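Local coordinates for endonuclease V (Streptomyces avermitilis, PDB 3GOC), which probably cleaves DNA at the second phosphodiester bond 3' to a deoxyinosine, using magnesium, in the repair of deaminated bases, at residues V45-D50 with V56-V61; E79-Y84 with E93-L98; L110-G115 with P210-R215; K181-S186 with A198-L203. One frame throughout, in Å; residues are numbered along the deposited sequence.

Interaction 1: residues V45-D50 with V56-V61; sequences VDVAYD and VVAAAV. With MG (magnesium ion), chain D; MG (magnesium ion), chain C.
Val45 faces Ala60 in a non-hydrogen-bonded pair of two antiparallel strands, its CG1 4.2 Å from Ala60 CB on the side of the sheet covered by helix 94-102. Asp46 and Ala59 follow as a hydrogen-bonded pair: Asp46 N donates to Ala59 O, and Ala59 N returns the bond to Asp46 O at 3.0 Å. With CG anti to the backbone N (chi1 -169°), the Asp46 carboxylate leads away from strand 56-61 and bridges two magnesium ions, OD1 at 2.2 Å from one and OD2 at 2.5 Å from the other; Asp114 and Asp217 are the further aspartates of these sites. Val47 turns back to the helix side, where CG1 rests 3.8 Å from Ala58 CB, while its carbonyl O accepts from a water (2.7 Å) bound to the magnesium ion held by OD1. Ala48 and Val57 exchange a second pair of backbone bonds. Tyr49 lies alongside Val56 and takes its CG2 over one ring face, 3.8 Å from the centroid and 15° off the normal, a CH-pi contact; its OH bonds to Glu93. Were a serine to stand in for Tyr49, Val56 CG2 would probably lose its aromatic cover and Glu93 its hydroxyl partner. Two bonds to Ala59 grip the Asp46 N-H and carbonyl from the strand 56-61 side, which probably helps to hold the carboxylate steady between the magnesium ions.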
loop_
_atom_site.group_PDB
_atom_site.type_symbol
_atom_site.label_atom_id
_atom_site.label_comp_id
_atom_site.label_asym_id
_atom_site.label_seq_id
_atom_site.Cartn_x
_atom_site.Cartn_y
_atom_site.Cartn_z
ATOM N N VAL A 45 -3.681 -14.777 -8.722
ATOM C CA VAL A 45 -4.037 -15.816 -9.673
ATOM C C VAL A 45 -2.873 -15.952 -10.633
ATOM O O VAL A 45 -2.235 -14.962 -11.003
ATOM C CB VAL A 45 -5.316 -15.476 -10.485
ATOM C CG1 VAL A 45 -6.550 -15.644 -9.614
ATOM C CG2 VAL A 45 -5.233 -14.060 -11.023
ATOM N N ASP A 46 -2.583 -17.187 -11.011
ATOM C CA ASP A 46 -1.502 -17.456 -11.951
ATOM C C ASP A 46 -1.748 -18.818 -12.573
ATOM O O ASP A 46 -2.525 -19.614 -12.052
ATOM C CB ASP A 46 -0.151 -17.456 -11.238
ATOM C CG ASP A 46 1.000 -17.466 -12.199
ATOM O OD1 ASP A 46 2.075 -17.980 -11.818
ATOM O OD2 ASP A 46 0.848 -16.952 -13.341
ATOM N N VAL A 47 -1.097 -19.082 -13.699
ATOM C CA VAL A 47 -1.254 -20.362 -14.364
ATOM C C VAL A 47 0.082 -20.945 -14.789
ATOM O O VAL A 47 1.094 -20.243 -14.880
ATOM C CB VAL A 47 -2.163 -20.241 -15.611
ATOM C CG1 VAL A 47 -3.524 -19.683 -15.210
ATOM C CG2 VAL A 47 -1.507 -19.347 -16.646
ATOM N N ALA A 48 0.070 -22.250 -15.023
ATOM C CA ALA A 48 1.248 -22.976 -15.470
ATOM C C ALA A 48 0.787 -23.868 -16.616
ATOM O O ALA A 48 -0.186 -24.607 -16.482
ATOM C CB ALA A 48 1.813 -23.829 -14.329
ATOM N N TYR A 49 1.472 -23.776 -17.749
ATOM C CA TYR A 49 1.137 -24.581 -18.918
ATOM C C TYR A 49 2.040 -25.795 -19.009
ATOM O O TYR A 49 3.244 -25.701 -18.775
ATOM C CB TYR A 49 1.303 -23.767 -20.204
ATOM C CG TYR A 49 0.251 -22.711 -20.414
ATOM C CD1 TYR A 49 0.393 -21.435 -19.871
ATOM C CD2 TYR A 49 -0.902 -22.994 -21.143
ATOM C CE1 TYR A 49 -0.593 -20.467 -20.046
ATOM C CE2 TYR A 49 -1.889 -22.036 -21.326
ATOM C CZ TYR A 49 -1.731 -20.779 -20.776
ATOM O OH TYR A 49 -2.711 -19.832 -20.957
ATOM N N ASP A 50 1.461 -26.939 -19.348
ATOM C CA ASP A 50 2.260 -28.138 -19.491
ATOM C C ASP A 50 2.837 -28.155 -20.905
ATOM O O ASP A 50 2.169 -27.759 -21.857
ATOM C CB ASP A 50 1.409 -29.382 -19.267
ATOM C CG ASP A 50 2.253 -30.613 -19.017
ATOM O OD1 ASP A 50 2.477 -31.398 -19.957
ATOM O OD2 ASP A 50 2.714 -30.782 -17.870
ATOM N N VAL A 56 -3.598 -26.728 -18.920
ATOM C CA VAL A 56 -3.169 -25.555 -18.179
ATOM C C VAL A 56 -3.720 -25.682 -16.765
ATOM O O VAL A 56 -4.833 -26.167 -16.564
ATOM C CB VAL A 56 -3.657 -24.231 -18.860
ATOM C CG1 VAL A 56 -5.172 -24.232 -19.016
ATOM C CG2 VAL A 56 -3.188 -23.026 -18.051
ATOM N N VAL A 57 -2.915 -25.293 -15.785
ATOM C CA VAL A 57 -3.328 -25.373 -14.391
ATOM C C VAL A 57 -3.346 -23.983 -13.787
ATOM O O VAL A 57 -2.369 -23.241 -13.885
ATOM C CB VAL A 57 -2.370 -26.268 -13.575
ATOM C CG1 VAL A 57 -2.707 -26.173 -12.091
ATOM C CG2 VAL A 57 -2.492 -27.714 -14.045
ATOM N N ALA A 58 -4.469 -23.630 -13.175
ATOM C CA ALA A 58 -4.615 -22.323 -12.557
ATOM C C ALA A 58 -4.659 -22.442 -11.048
ATOM O O ALA A 58 -5.120 -23.447 -10.505
ATOM C CB ALA A 58 -5.883 -21.655 -13.049
ATOM N N ALA A 59 -4.153 -21.416 -10.376
ATOM C CA ALA A 59 -4.171 -21.383 -8.925
ATOM C C ALA A 59 -4.681 -20.030 -8.466
ATOM O O ALA A 59 -4.435 -19.006 -9.101
ATOM C CB ALA A 59 -2.771 -21.624 -8.360
ATOM N N ALA A 60 -5.420 -20.044 -7.366
ATOM C CA ALA A 60 -5.931 -18.820 -6.772
ATOM C C ALA A 60 -5.560 -18.923 -5.301
ATOM O O ALA A 60 -5.879 -19.912 -4.643
ATOM C CB ALA A 60 -7.443 -18.732 -6.933
ATOM N N VAL A 61 -4.855 -17.918 -4.798
ATOM C CA VAL A 61 -4.451 -17.906 -3.401
ATOM C C VAL A 61 -4.970 -16.639 -2.751
ATOM O O VAL A 61 -4.611 -15.533 -3.151
ATOM C CB VAL A 61 -2.920 -17.964 -3.253
ATOM C CG1 VAL A 61 -2.546 -17.948 -1.774
ATOM C CG2 VAL A 61 -2.377 -19.225 -3.916
HETATM MG MG MG D . 2.960 -16.788 -14.628
HETATM MG MG MG C . 3.954 -18.196 -12.942
HETATM O O HOH W 1 3.517 -20.356 -13.614
HETATM O O HOH W 2 5.945 -18.313 -14.130
HETATM O O HOH W 3 4.541 -16.122 -12.020
HETATM O O HOH W 4 1.379 -15.069 -15.685
HETATM O O HOH W 5 4.133 -15.143 -16.081
#

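Interaction 2: residues E79-Y84 with E93-L98; sequences EVSFPY and EIPTVL
Ser81 meets Pro95 through its hydroxyl: OG sits 3.6 Å from Pro95 CD and 3.7 Å from Pro95 CG, so the oxygen lies against two methylenes of the ring in van der Waals contact. OG is held between the backbone N and the carbonyl carbon (chi1 48°), which aims it at the start of the helix. Its principal bond is to the carbonyl of Phe91, with a weak one to Arg92 O, so this buried hydroxyl is satisfied by the chain that leads into the helix. Ser81 is also tied to Arg92 through the backbone. Pro95 belongs to the first turn, directly after Ile94 and two residues beyond the N-cap Glu93; its missing N-H is readily tolerated there, because the helix bonds begin later, with Val97 N reaching Glu93 O at 3.0 Å. Thr96 completes the contact through water. Its OG1 lies 2.7 Å from a water molecule that also donates, weakly, to Ser81 OG at 3.4 Å, so the link between the two hydroxyls is indirect and uneven. Thr96 also packs against Val56 and Ala58, which places this turn on the sheet. The loop of 79-84 goes on to Tyr84, predicted to interact with target DNA, and Glu93 is bonded to Tyr49. A connection from the third antiparallel strand, 70-79, into a helix laid across the sheet is characteristic of the RNase H-like fold, to whose clan endonuclease V belongs.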
loop_
_atom_site.group_PDB
_atom_site.type_symbol
_atom_site.label_atom_id
_atom_site.label_comp_id
_atom_site.label_asym_id
_atom_site.label_seq_id
_atom_site.Cartn_x
_atom_site.Cartn_y
_atom_site.Cartn_z
ATOM N N GLU A 79 -8.340 -27.879 -20.096
ATOM C CA GLU A 79 -7.866 -28.083 -21.456
ATOM C C GLU A 79 -7.554 -26.690 -21.998
ATOM O O GLU A 79 -8.356 -25.769 -21.833
ATOM C CB GLU A 79 -8.964 -28.716 -22.314
ATOM C CG GLU A 79 -9.284 -30.164 -21.978
ATOM C CD GLU A 79 -10.492 -30.672 -22.743
ATOM O OE1 GLU A 79 -10.660 -30.269 -23.914
ATOM O OE2 GLU A 79 -11.263 -31.485 -22.186
ATOM N N VAL A 80 -6.390 -26.524 -22.621
ATOM C CA VAL A 80 -6.047 -25.227 -23.191
ATOM C C VAL A 80 -7.163 -24.924 -24.186
ATOM O O VAL A 80 -7.430 -25.703 -25.105
ATOM C CB VAL A 80 -4.671 -25.271 -23.870
ATOM C CG1 VAL A 80 -4.412 -23.970 -24.616
ATOM C CG2 VAL A 80 -3.602 -25.494 -22.811
ATOM N N SER A 81 -7.819 -23.785 -23.990
ATOM C CA SER A 81 -8.976 -23.421 -24.802
ATOM C C SER A 81 -8.815 -22.540 -26.036
ATOM O O SER A 81 -9.811 -22.098 -26.611
ATOM C CB SER A 81 -10.037 -22.807 -23.889
ATOM O OG SER A 81 -9.461 -21.826 -23.048
ATOM N N PHE A 82 -7.582 -22.291 -26.453
ATOM C CA PHE A 82 -7.349 -21.475 -27.635
ATOM C C PHE A 82 -5.910 -21.667 -28.090
ATOM O O PHE A 82 -5.026 -21.938 -27.280
ATOM C CB PHE A 82 -7.579 -19.989 -27.311
ATOM C CG PHE A 82 -7.904 -19.147 -28.515
ATOM C CD1 PHE A 82 -9.155 -19.231 -29.119
ATOM C CD2 PHE A 82 -6.953 -18.284 -29.056
ATOM C CE1 PHE A 82 -9.453 -18.472 -30.243
ATOM C CE2 PHE A 82 -7.242 -17.520 -30.180
ATOM C CZ PHE A 82 -8.497 -17.614 -30.776
ATOM N N PRO A 83 -5.658 -21.561 -29.400
ATOM C CA PRO A 83 -4.288 -21.719 -29.895
ATOM C C PRO A 83 -3.436 -20.551 -29.390
ATOM O O PRO A 83 -3.968 -19.560 -28.886
ATOM C CB PRO A 83 -4.463 -21.704 -31.414
ATOM C CG PRO A 83 -5.700 -20.892 -31.611
ATOM C CD PRO A 83 -6.606 -21.386 -30.512
ATOM N N TYR A 84 -2.120 -20.660 -29.535
ATOM C CA TYR A 84 -1.239 -19.601 -29.073
ATOM C C TYR A 84 -1.215 -18.465 -30.080
ATOM O O TYR A 84 -0.718 -18.621 -31.195
ATOM C CB TYR A 84 0.178 -20.138 -28.857
ATOM C CG TYR A 84 1.118 -19.119 -28.260
ATOM C CD1 TYR A 84 1.770 -18.179 -29.062
ATOM C CD2 TYR A 84 1.335 -19.076 -26.886
ATOM C CE1 TYR A 84 2.616 -17.223 -28.502
ATOM C CE2 TYR A 84 2.172 -18.127 -26.318
ATOM C CZ TYR A 84 2.809 -17.203 -27.127
ATOM O OH TYR A 84 3.629 -16.259 -26.558
ATOM N N GLU A 93 -6.609 -19.595 -21.090
ATOM C CA GLU A 93 -6.709 -19.895 -19.664
ATOM C C GLU A 93 -7.877 -19.374 -18.852
ATOM O O GLU A 93 -8.075 -19.827 -17.728
ATOM C CB GLU A 93 -5.426 -19.423 -18.988
ATOM C CG GLU A 93 -5.175 -17.939 -19.183
ATOM C CD GLU A 93 -3.847 -17.488 -18.623
ATOM O OE1 GLU A 93 -3.825 -16.929 -17.504
ATOM O OE2 GLU A 93 -2.833 -17.703 -19.310
ATOM N N ILE A 94 -8.649 -18.438 -19.389
ATOM C CA ILE A 94 -9.764 -17.894 -18.628
ATOM C C ILE A 94 -10.706 -18.934 -18.020
ATOM O O ILE A 94 -11.044 -18.842 -16.842
ATOM C CB ILE A 94 -10.532 -16.876 -19.485
ATOM C CG1 ILE A 94 -9.726 -15.578 -19.526
ATOM C CG2 ILE A 94 -11.924 -16.625 -18.931
ATOM C CD1 ILE A 94 -10.016 -14.731 -20.717
ATOM N N PRO A 95 -11.133 -19.939 -18.800
ATOM C CA PRO A 95 -12.039 -20.945 -18.231
ATOM C C PRO A 95 -11.472 -21.645 -16.991
ATOM O O PRO A 95 -12.185 -21.901 -16.012
ATOM C CB PRO A 95 -12.246 -21.917 -19.391
ATOM C CG PRO A 95 -12.130 -21.033 -20.594
ATOM C CD PRO A 95 -10.942 -20.158 -20.245
ATOM N N THR A 96 -10.180 -21.946 -17.033
ATOM C CA THR A 96 -9.529 -22.636 -15.926
ATOM C C THR A 96 -9.319 -21.711 -14.730
ATOM O O THR A 96 -9.404 -22.148 -13.583
ATOM C CB THR A 96 -8.188 -23.251 -16.390
ATOM O OG1 THR A 96 -8.435 -24.116 -17.506
ATOM C CG2 THR A 96 -7.557 -24.071 -15.277
ATOM N N VAL A 97 -9.046 -20.438 -14.998
ATOM C CA VAL A 97 -8.860 -19.458 -13.929
ATOM C C VAL A 97 -10.198 -19.262 -13.215
ATOM O O VAL A 97 -10.254 -19.190 -11.982
ATOM C CB VAL A 97 -8.367 -18.101 -14.489
ATOM C CG1 VAL A 97 -8.352 -17.045 -13.387
ATOM C CG2 VAL A 97 -6.969 -18.265 -15.066
ATOM N N LEU A 98 -11.276 -19.171 -13.991
ATOM C CA LEU A 98 -12.604 -19.005 -13.399
ATOM C C LEU A 98 -12.918 -20.209 -12.516
ATOM O O LEU A 98 -13.518 -20.065 -11.454
ATOM C CB LEU A 98 -13.668 -18.864 -14.498
ATOM C CG LEU A 98 -13.629 -17.557 -15.300
ATOM C CD1 LEU A 98 -14.602 -17.655 -16.464
ATOM C CD2 LEU A 98 -13.972 -16.374 -14.405
HETATM O O HOH W 6 -8.807 -22.763 -19.867
#

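Interaction 3: residues L110-G115 with P210-R215; sequences LIVCDG and PETTRR
Val112 and Thr212 cross at about a right angle, with Thr212 OG1 3.7 Å from both CB and CG1 of the valine. Two residues along the strand and one along the helix, Asp114 and Thr213 cross in the same manner: Thr213 CG2 rests 3.7 Å from Asp114 CG, against the carboxylate carbon. Thr213 OG1 stands anti to the carbonyl carbon (chi1 -67°), which puts CG2 anti to the backbone N and against the aspartate, and leaves OG1 to the waters. These two direct contacts are the tight part; the rest is a looser link filled by water. One water donates to Val112 O at 2.8 Å and is shared by Thr212 OG1 (2.7 Å) and Thr213 OG1 (2.8 Å), joining strand carbonyl and helix without a direct polar bond. A second, 2.7 Å from Thr213 OG1, donates to Asp114 OD2 over a longer 3.2 Å. Asp114 is partly exposed, beside the buried Val112, Thr212 and Thr213. Arg214 and Arg215, on the far side of the helix, are exposed, and Arg214 makes a cation-pi contact with Tyr207. Asp114 belongs to a magnesium site with Asp46. Thr213 is placed as a probable second-shell residue, its methyl and its water likely to help position the metal-site carboxylate.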
loop_
_atom_site.group_PDB
_atom_site.type_symbol
_atom_site.label_atom_id
_atom_site.label_comp_id
_atom_site.label_asym_id
_atom_site.label_seq_id
_atom_site.Cartn_x
_atom_site.Cartn_y
_atom_site.Cartn_z
ATOM N N LEU A 110 -10.008 -8.475 -3.940
ATOM C CA LEU A 110 -9.356 -7.847 -5.089
ATOM C C LEU A 110 -8.449 -8.904 -5.720
ATOM O O LEU A 110 -7.642 -9.518 -5.025
ATOM C CB LEU A 110 -8.525 -6.649 -4.622
ATOM C CG LEU A 110 -7.698 -5.850 -5.634
ATOM C CD1 LEU A 110 -6.420 -6.573 -5.945
ATOM C CD2 LEU A 110 -8.508 -5.591 -6.876
ATOM N N ILE A 111 -8.586 -9.123 -7.026
ATOM C CA ILE A 111 -7.764 -10.122 -7.708
ATOM C C ILE A 111 -6.551 -9.474 -8.362
ATOM O O ILE A 111 -6.678 -8.498 -9.101
ATOM C CB ILE A 111 -8.554 -10.885 -8.803
ATOM C CG1 ILE A 111 -9.747 -11.625 -8.185
ATOM C CG2 ILE A 111 -7.634 -11.878 -9.508
ATOM C CD1 ILE A 111 -10.887 -10.724 -7.798
ATOM N N VAL A 112 -5.372 -10.012 -8.066
ATOM C CA VAL A 112 -4.126 -9.506 -8.627
ATOM C C VAL A 112 -3.585 -10.558 -9.591
ATOM O O VAL A 112 -3.201 -11.653 -9.179
ATOM C CB VAL A 112 -3.082 -9.238 -7.512
ATOM C CG1 VAL A 112 -1.805 -8.659 -8.111
ATOM C CG2 VAL A 112 -3.672 -8.279 -6.472
ATOM N N CYS A 113 -3.570 -10.228 -10.881
ATOM C CA CYS A 113 -3.076 -11.147 -11.904
ATOM C C CYS A 113 -1.610 -10.908 -12.211
ATOM O O CYS A 113 -1.133 -9.775 -12.176
ATOM C CB CYS A 113 -3.872 -10.977 -13.200
ATOM S SG CYS A 113 -5.631 -11.301 -13.055
ATOM N N ASP A 114 -0.890 -11.991 -12.491
ATOM C CA ASP A 114 0.515 -11.886 -12.868
ATOM C C ASP A 114 0.428 -11.655 -14.371
ATOM O O ASP A 114 0.484 -12.594 -15.167
ATOM C CB ASP A 114 1.253 -13.193 -12.592
ATOM C CG ASP A 114 2.700 -13.151 -13.045
ATOM O OD1 ASP A 114 3.299 -14.228 -13.273
ATOM O OD2 ASP A 114 3.256 -12.043 -13.174
ATOM N N GLY A 115 0.283 -10.394 -14.750
ATOM C CA GLY A 115 0.132 -10.060 -16.149
ATOM C C GLY A 115 -0.374 -8.645 -16.321
ATOM O O GLY A 115 -0.024 -7.761 -15.538
ATOM N N PRO A 210 4.833 -9.117 -5.986
ATOM C CA PRO A 210 3.746 -9.221 -5.008
ATOM C C PRO A 210 3.641 -10.621 -4.417
ATOM O O PRO A 210 3.774 -11.615 -5.136
ATOM C CB PRO A 210 2.511 -8.861 -5.825
ATOM C CG PRO A 210 3.037 -7.864 -6.794
ATOM C CD PRO A 210 4.363 -8.472 -7.225
ATOM N N GLU A 211 3.390 -10.707 -3.113
ATOM C CA GLU A 211 3.270 -12.009 -2.466
ATOM C C GLU A 211 2.149 -12.838 -3.069
ATOM O O GLU A 211 2.213 -14.063 -3.067
ATOM C CB GLU A 211 3.086 -11.831 -0.952
ATOM C CG GLU A 211 4.370 -11.367 -0.277
ATOM C CD GLU A 211 4.323 -11.423 1.235
ATOM O OE1 GLU A 211 3.763 -12.393 1.784
ATOM O OE2 GLU A 211 4.869 -10.501 1.878
ATOM N N THR A 212 1.126 -12.171 -3.593
ATOM C CA THR A 212 0.019 -12.876 -4.233
ATOM C C THR A 212 0.524 -13.671 -5.444
ATOM O O THR A 212 0.098 -14.809 -5.671
ATOM C CB THR A 212 -1.076 -11.895 -4.697
ATOM O OG1 THR A 212 -0.471 -10.773 -5.358
ATOM C CG2 THR A 212 -1.889 -11.411 -3.502
ATOM N N THR A 213 1.432 -13.075 -6.216
ATOM C CA THR A 213 1.983 -13.749 -7.385
ATOM C C THR A 213 2.920 -14.863 -6.964
ATOM O O THR A 213 2.876 -15.964 -7.514
ATOM C CB THR A 213 2.739 -12.764 -8.289
ATOM O OG1 THR A 213 1.802 -11.841 -8.858
ATOM C CG2 THR A 213 3.460 -13.503 -9.415
ATOM N N ARG A 214 3.763 -14.580 -5.979
ATOM C CA ARG A 214 4.701 -15.583 -5.493
ATOM C C ARG A 214 3.954 -16.842 -5.040
ATOM O O ARG A 214 4.334 -17.958 -5.395
ATOM C CB ARG A 214 5.530 -14.996 -4.346
ATOM C CG ARG A 214 6.609 -14.020 -4.813
ATOM C CD ARG A 214 7.206 -13.257 -3.641
ATOM N NE ARG A 214 7.662 -14.154 -2.583
ATOM C CZ ARG A 214 8.851 -14.744 -2.557
ATOM N NH1 ARG A 214 9.724 -14.535 -3.533
ATOM N NH2 ARG A 214 9.160 -15.557 -1.553
ATOM N N ARG A 215 2.879 -16.652 -4.279
ATOM C CA ARG A 215 2.070 -17.764 -3.775
ATOM C C ARG A 215 1.347 -18.528 -4.884
ATOM O O ARG A 215 1.401 -19.753 -4.945
ATOM C CB ARG A 215 1.010 -17.253 -2.798
ATOM C CG ARG A 215 1.525 -16.508 -1.591
ATOM C CD ARG A 215 2.017 -17.457 -0.547
ATOM N NE ARG A 215 2.307 -16.763 0.705
ATOM C CZ ARG A 215 2.873 -17.354 1.750
ATOM N NH1 ARG A 215 3.198 -18.636 1.680
ATOM N NH2 ARG A 215 3.124 -16.664 2.849
HETATM O O HOH W 7 -0.761 -11.837 -7.835
HETATM O O HOH W 8 3.094 -10.275 -10.568
#

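Interaction 4: residues K181-S186 with A198-L203; sequences KPVFVS and AHTLAL
Val183 and Val185 point at Thr200 of the helix, while Phe184 between them sends its ring to the other side of the strand, away from the helix; Lys181 NZ lies in the plane of that ring at its edge, and Tyr150 stacks with it edge-to-face. The other flat group, the imidazole of His199, turns off the contact and bonds through NE2 to Pro35 O. Between the segments Thr200 alone carries the helix side. Its CG2 and Val183 CG2 reach toward each other tip to tip, 4.1 Å apart. Val185 and Thr200 instead slide past each other in opposite directions, with Val185 CG2 3.7 Å from Thr200 OG1 and 4.0 Å from Thr200 CG2. Strand 183-189 runs antiparallel to 138-142 in the mixed sheet, and helix 193-202 follows it in the chain and folds back over the same strands, an alpha-on-beta layer on the part of the sheet that extends beyond the five-stranded RNase H-like core. Thr200 OG1 stands anti to the carbonyl carbon, beside the backbone N (chi1 -58°), where it bonds to Ala196 O one turn earlier; the hydroxyl is thus satisfied within the helix and offers Val185 only van der Waals contact. With a glycine in place of Thr200, both valines would lose their partner on the helix, which would probably open a gap between helix and sheet. Ile139, Val141 and Leu174 also touch the same threonine. Leu201, next along the helix, packs on Arg27 of the second subunit.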
loop_
_atom_site.group_PDB
_atom_site.type_symbol
_atom_site.label_atom_id
_atom_site.label_comp_id
_atom_site.label_asym_id
_atom_site.label_seq_id
_atom_site.Cartn_x
_atom_site.Cartn_y
_atom_site.Cartn_z
ATOM N N LYS A 181 14.847 -2.991 -10.009
ATOM C CA LYS A 181 14.021 -2.895 -11.216
ATOM C C LYS A 181 12.529 -2.827 -10.845
ATOM O O LYS A 181 12.057 -3.601 -10.021
ATOM C CB LYS A 181 14.295 -4.120 -12.093
ATOM C CG LYS A 181 13.185 -4.501 -13.058
ATOM C CD LYS A 181 13.032 -3.485 -14.171
ATOM C CE LYS A 181 11.949 -3.909 -15.147
ATOM N NZ LYS A 181 12.249 -5.233 -15.783
ATOM N N PRO A 182 11.765 -1.900 -11.448
ATOM C CA PRO A 182 10.341 -1.818 -11.099
ATOM C C PRO A 182 9.475 -2.915 -11.708
ATOM O O PRO A 182 9.943 -3.716 -12.530
ATOM C CB PRO A 182 9.939 -0.440 -11.614
ATOM C CG PRO A 182 10.814 -0.275 -12.828
ATOM C CD PRO A 182 12.153 -0.799 -12.352
ATOM N N VAL A 183 8.219 -2.965 -11.274
ATOM C CA VAL A 183 7.262 -3.917 -11.827
ATOM C C VAL A 183 6.298 -3.042 -12.610
ATOM O O VAL A 183 6.371 -1.817 -12.530
ATOM C CB VAL A 183 6.516 -4.733 -10.739
ATOM C CG1 VAL A 183 7.502 -5.661 -10.045
ATOM C CG2 VAL A 183 5.838 -3.820 -9.736
ATOM N N PHE A 184 5.401 -3.658 -13.366
ATOM C CA PHE A 184 4.492 -2.905 -14.208
ATOM C C PHE A 184 3.048 -3.164 -13.863
ATOM O O PHE A 184 2.503 -4.244 -14.087
ATOM C CB PHE A 184 4.846 -3.224 -15.656
ATOM C CG PHE A 184 6.304 -3.007 -15.943
ATOM C CD1 PHE A 184 7.235 -4.028 -15.734
ATOM C CD2 PHE A 184 6.765 -1.733 -16.271
ATOM C CE1 PHE A 184 8.606 -3.778 -15.838
ATOM C CE2 PHE A 184 8.125 -1.468 -16.378
ATOM C CZ PHE A 184 9.053 -2.493 -16.157
ATOM N N VAL A 185 2.441 -2.125 -13.306
ATOM C CA VAL A 185 1.074 -2.160 -12.820
ATOM C C VAL A 185 0.047 -1.592 -13.786
ATOM O O VAL A 185 0.242 -0.522 -14.349
ATOM C CB VAL A 185 0.992 -1.357 -11.506
ATOM C CG1 VAL A 185 -0.410 -1.404 -10.932
ATOM C CG2 VAL A 185 2.007 -1.902 -10.514
ATOM N N SER A 186 -1.051 -2.312 -13.974
ATOM C CA SER A 186 -2.107 -1.812 -14.833
ATOM C C SER A 186 -3.453 -2.145 -14.215
ATOM O O SER A 186 -3.596 -3.127 -13.484
ATOM C CB SER A 186 -1.988 -2.397 -16.249
ATOM O OG SER A 186 -2.086 -3.809 -16.248
ATOM N N ALA A 198 -1.170 1.260 -4.762
ATOM C CA ALA A 198 -1.226 1.099 -3.316
ATOM C C ALA A 198 -1.287 -0.376 -2.941
ATOM O O ALA A 198 -0.605 -0.817 -2.020
ATOM C CB ALA A 198 -2.439 1.840 -2.752
ATOM N N HIS A 199 -2.094 -1.150 -3.658
ATOM C CA HIS A 199 -2.190 -2.576 -3.356
ATOM C C HIS A 199 -0.880 -3.281 -3.673
ATOM O O HIS A 199 -0.423 -4.143 -2.922
ATOM C CB HIS A 199 -3.337 -3.213 -4.145
ATOM C CG HIS A 199 -4.671 -3.059 -3.482
ATOM N ND1 HIS A 199 -5.072 -3.856 -2.430
ATOM C CD2 HIS A 199 -5.666 -2.163 -3.675
ATOM C CE1 HIS A 199 -6.258 -3.454 -2.003
ATOM N NE2 HIS A 199 -6.640 -2.428 -2.742
ATOM N N THR A 200 -0.268 -2.913 -4.793
ATOM C CA THR A 200 0.986 -3.537 -5.185
ATOM C C THR A 200 2.070 -3.260 -4.139
ATOM O O THR A 200 2.832 -4.163 -3.777
ATOM C CB THR A 200 1.421 -3.041 -6.586
ATOM O OG1 THR A 200 0.378 -3.333 -7.528
ATOM C CG2 THR A 200 2.684 -3.750 -7.048
ATOM N N LEU A 201 2.144 -2.023 -3.645
ATOM C CA LEU A 201 3.144 -1.695 -2.623
ATOM C C LEU A 201 2.852 -2.471 -1.340
ATOM O O LEU A 201 3.763 -2.993 -0.700
ATOM C CB LEU A 201 3.149 -0.194 -2.316
ATOM C CG LEU A 201 3.678 0.739 -3.411
ATOM C CD1 LEU A 201 3.557 2.183 -2.937
ATOM C CD2 LEU A 201 5.137 0.400 -3.732
ATOM N N ALA A 202 1.576 -2.555 -0.968
ATOM C CA ALA A 202 1.204 -3.267 0.247
ATOM C C ALA A 202 1.521 -4.757 0.155
ATOM O O ALA A 202 1.653 -5.431 1.176
ATOM C CB ALA A 202 -0.277 -3.053 0.548
ATOM N N LEU A 203 1.648 -5.269 -1.068
ATOM C CA LEU A 203 1.953 -6.686 -1.283
ATOM C C LEU A 203 3.441 -6.937 -1.478
ATOM O O LEU A 203 3.864 -8.080 -1.645
ATOM C CB LEU A 203 1.192 -7.202 -2.509
ATOM C CG LEU A 203 -0.322 -7.309 -2.357
ATOM C CD1 LEU A 203 -0.979 -7.579 -3.711
ATOM C CD2 LEU A 203 -0.635 -8.434 -1.381
#

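All four contacts are buried, yet they differ in chemistry. Interaction 1 is strand on strand and rich in backbone hydrogen bonds; interactions 3 and 4 lay helices on the same sheet, the former through shared waters, the latter through two valines packed on a threonine. Interaction 2, 14 Å from the chain's centre, joins a loop to a helix start and lies directly beside interaction 1. Interaction 3 is the most central, and with interaction 1 it supplies two aspartates of the metal site, Asp46 and Asp114, from neighbouring strands. Interactions 3 and 4 touch through a probable Glu211 N to Leu203 O hydrogen bond, whereas interactions 2 and 4, 26 Å apart between centres, do not touch.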